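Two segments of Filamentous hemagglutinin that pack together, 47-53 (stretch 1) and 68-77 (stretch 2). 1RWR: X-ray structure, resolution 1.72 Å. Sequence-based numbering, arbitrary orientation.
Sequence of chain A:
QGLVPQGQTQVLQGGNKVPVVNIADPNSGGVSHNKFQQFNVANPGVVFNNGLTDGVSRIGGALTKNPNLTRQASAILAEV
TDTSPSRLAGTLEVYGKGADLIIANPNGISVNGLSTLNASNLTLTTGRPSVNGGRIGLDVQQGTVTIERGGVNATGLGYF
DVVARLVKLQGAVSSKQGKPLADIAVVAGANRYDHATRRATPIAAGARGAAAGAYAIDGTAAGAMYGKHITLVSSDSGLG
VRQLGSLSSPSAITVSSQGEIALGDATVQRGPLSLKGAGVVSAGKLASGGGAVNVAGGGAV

Stretch 1 (47-53) VFNNGLT
Stretch 2, residues 68-77: NLTRQASAIL

Residues 47-50 form the end of a strand that begins earlier in the chain, and 51-53 continue as loop or turn. In the second stretch, 68-74 are loop or turn, and 75-77 enter a strand that continues later. The register runs in opposite senses along the two segments. Phe48 CA lies 8.4 Å from Ile76 CA, Asn50 CA lies 5.8 Å from Gln72 CA, and Leu52 CA lies 6.9 Å from Leu69 CA. The closest approach is thus at Asn50. The contact buries 471 Å² in total.

The backbone is mostly extended. Val47, Phe48 and Asn49 have phi/psi of -112/125, -90/123 and -90/96. Asn50 breaks the pattern at -107/37, Gly51 returns to -105/133, and Leu52 turns at -93/-9. Thr53 is extended at -130/157. In the second stretch, Asn68 (-74/-25), Thr70 (-102/-15) and Ser74 (-94/-18) are the turned residues. Leu69 is -81/129, Arg71 -156/164, Gln72 -86/148 and Ala73 -76/146. Ala75, Ile76 and Leu77 follow at -145/134, -119/115 and -104/127.

Hydrogen bonds across the contact centre on Asn50. Its CA-to-CB bond points sideways, but chi1 of -156° (t) and chi2 of 24° bring the amide to the backbone of Ala73. Ala73 N donates to Asn50 OD1 at 2.8 Å, with an N-H...O angle of 157°. Asn50 ND2 donates to Ala73 O at 3.0 Å and 164°. One side-chain amide therefore satisfies both the NH and the carbonyl of a single residue, much as a neighbouring strand would. In the third bond the second stretch supplies the side chain and the first the main chain: Gln72 NE2 donates to Asn50 O at 2.9 Å and 139°. Gln72 points toward the first stretch, with chi1 -63° (m), chi2 171° (t) and chi3 -54°.

A further hydrogen bond lies within the first stretch. Asn49 points away from the second stretch, with chi1 -170° (t) and chi2 -10°. Asn49 OD1 accepts from Gly51 N at 3.0 Å and 142°. An ideal CB on Gly51 would lie 3.1 Å from Asn49 OD1, so the glycine leaves room for this arrangement.

Apolar packing occurs towards both ends of the register. Phe48 (chi1 -68°, m; chi2 -84°) and Ile76 (chi1 -65°, m; chi2 164°, t) point toward each other's stretch. Phe48 CD1 meets Ile76 CG2 at 3.9 Å, and the methyl approaches the ring obliquely. Leu52 (chi1 -62°, m; chi2 180°, t) starts sideways, but its end comes nearer. Leu52 CD2 sits 3.7 Å from Leu69 CB, and Leu52 CG is 3.7 Å from Gln72 CG. Leu69 (chi1 -61°, m; chi2 179°, t) points toward the first stretch. Leu69 CD1 packs against the backbone of the first stretch, 3.6 Å from Gly51 O and 3.8 Å from Asn50 C.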

# COMPACT_ATOMS: atom_id res chain seq x y z
N VAL A 47 -3.33 -3.59 16.71
CA VAL A 47 -2.07 -4.23 17.00
C VAL A 47 -2.07 -5.64 16.39
O VAL A 47 -2.94 -6.46 16.73
CB VAL A 47 -1.84 -4.31 18.52
CG1 VAL A 47 -0.53 -5.08 18.85
CG2 VAL A 47 -1.82 -2.93 19.08
N PHE A 48 -1.08 -5.94 15.55
CA PHE A 48 -0.85 -7.28 15.06
C PHE A 48 0.08 -7.99 16.02
O PHE A 48 1.19 -7.53 16.27
CB PHE A 48 -0.22 -7.27 13.67
CG PHE A 48 -1.13 -6.77 12.61
CD1 PHE A 48 -2.04 -7.60 12.00
CD2 PHE A 48 -1.08 -5.42 12.24
CE1 PHE A 48 -2.89 -7.10 10.99
CE2 PHE A 48 -1.91 -4.94 11.29
CZ PHE A 48 -2.81 -5.77 10.65
N ASN A 49 -0.36 -9.12 16.56
CA ASN A 49 0.42 -9.77 17.63
C ASN A 49 1.40 -10.76 17.04
O ASN A 49 1.05 -11.89 16.78
CB ASN A 49 -0.50 -10.44 18.67
CG ASN A 49 0.25 -10.92 19.91
OD1 ASN A 49 1.50 -10.94 19.94
ND2 ASN A 49 -0.50 -11.35 20.93
N ASN A 50 2.64 -10.32 16.86
CA ASN A 50 3.72 -11.19 16.39
C ASN A 50 4.70 -11.50 17.52
O ASN A 50 5.93 -11.58 17.31
CB ASN A 50 4.45 -10.50 15.24
CG ASN A 50 5.16 -11.46 14.30
OD1 ASN A 50 4.84 -12.65 14.17
ND2 ASN A 50 6.12 -10.90 13.55
N GLY A 51 4.13 -11.66 18.72
CA GLY A 51 4.90 -11.81 19.94
C GLY A 51 4.89 -13.24 20.46
O GLY A 51 3.88 -13.88 20.48
N LEU A 52 6.07 -13.73 20.82
CA LEU A 52 6.21 -15.01 21.54
C LEU A 52 6.25 -14.84 23.05
O LEU A 52 6.19 -15.84 23.79
CB LEU A 52 7.49 -15.71 21.07
CG LEU A 52 7.56 -16.10 19.60
CD1 LEU A 52 8.90 -16.78 19.30
CD2 LEU A 52 6.42 -17.00 19.15
N THR A 53 6.34 -13.59 23.51
CA THR A 53 6.34 -13.26 24.91
C THR A 53 5.33 -12.18 25.21
O THR A 53 4.97 -11.38 24.34
CB THR A 53 7.72 -12.78 25.35
OG1 THR A 53 8.09 -11.60 24.62
CG2 THR A 53 8.80 -13.82 24.96
N ASN A 68 -1.28 -18.67 18.92
CA ASN A 68 -1.21 -19.37 17.67
C ASN A 68 0.22 -19.64 17.21
O ASN A 68 0.44 -20.55 16.40
CB ASN A 68 -1.90 -18.58 16.54
CG ASN A 68 -3.42 -18.46 16.73
OD1 ASN A 68 -4.07 -19.32 17.36
ND2 ASN A 68 -3.99 -17.42 16.13
N LEU A 69 1.18 -18.83 17.65
CA LEU A 69 2.51 -18.84 17.09
C LEU A 69 3.42 -19.94 17.63
O LEU A 69 3.52 -20.12 18.84
CB LEU A 69 3.24 -17.51 17.32
CG LEU A 69 2.59 -16.26 16.72
CD1 LEU A 69 3.40 -15.00 17.04
CD2 LEU A 69 2.30 -16.45 15.19
N THR A 70 4.02 -20.69 16.71
CA THR A 70 5.19 -21.52 16.99
C THR A 70 6.48 -20.85 16.50
O THR A 70 7.60 -21.27 16.85
CB THR A 70 5.07 -22.91 16.34
OG1 THR A 70 5.04 -22.81 14.91
CG2 THR A 70 3.80 -23.60 16.73
N ARG A 71 6.32 -19.82 15.66
CA ARG A 71 7.40 -18.95 15.22
C ARG A 71 6.77 -17.61 14.82
O ARG A 71 5.58 -17.52 14.59
CB ARG A 71 8.18 -19.51 14.03
CG ARG A 71 7.34 -19.78 12.79
CD ARG A 71 8.04 -20.83 11.83
NE ARG A 71 7.24 -21.73 10.99
CZ ARG A 71 5.96 -22.12 11.15
NH1 ARG A 71 5.19 -21.70 12.15
NH2 ARG A 71 5.43 -22.98 10.27
N GLN A 72 7.62 -16.61 14.70
CA GLN A 72 7.18 -15.29 14.31
C GLN A 72 7.13 -15.16 12.79
O GLN A 72 7.93 -15.74 12.08
CB GLN A 72 8.08 -14.23 14.94
CG GLN A 72 8.01 -14.23 16.45
CD GLN A 72 9.04 -13.35 17.09
OE1 GLN A 72 10.24 -13.50 16.79
NE2 GLN A 72 8.60 -12.42 17.97
N ALA A 73 6.18 -14.35 12.32
CA ALA A 73 6.05 -14.04 10.92
C ALA A 73 7.10 -13.05 10.42
O ALA A 73 7.43 -12.10 11.10
CB ALA A 73 4.62 -13.46 10.66
N SER A 74 7.52 -13.22 9.18
CA SER A 74 8.20 -12.16 8.43
C SER A 74 7.28 -11.30 7.55
O SER A 74 7.64 -10.19 7.21
CB SER A 74 9.39 -12.72 7.64
OG SER A 74 8.98 -13.77 6.84
N ALA A 75 6.08 -11.78 7.24
CA ALA A 75 5.08 -11.05 6.45
C ALA A 75 3.72 -11.43 7.01
O ALA A 75 3.45 -12.60 7.25
CB ALA A 75 5.15 -11.42 4.98
N ILE A 76 2.88 -10.44 7.23
CA ILE A 76 1.55 -10.64 7.76
C ILE A 76 0.59 -10.12 6.68
O ILE A 76 0.60 -8.94 6.33
CB ILE A 76 1.37 -9.83 9.08
CG1 ILE A 76 2.31 -10.37 10.20
CG2 ILE A 76 -0.08 -9.92 9.57
CD1 ILE A 76 2.49 -9.44 11.38
N LEU A 77 -0.19 -11.05 6.12
CA LEU A 77 -1.20 -10.77 5.15
C LEU A 77 -2.57 -10.86 5.81
O LEU A 77 -2.89 -11.86 6.45
CB LEU A 77 -1.14 -11.87 4.11
CG LEU A 77 -2.23 -11.92 3.04
CD1 LEU A 77 -2.29 -10.66 2.17
CD2 LEU A 77 -1.92 -13.14 2.16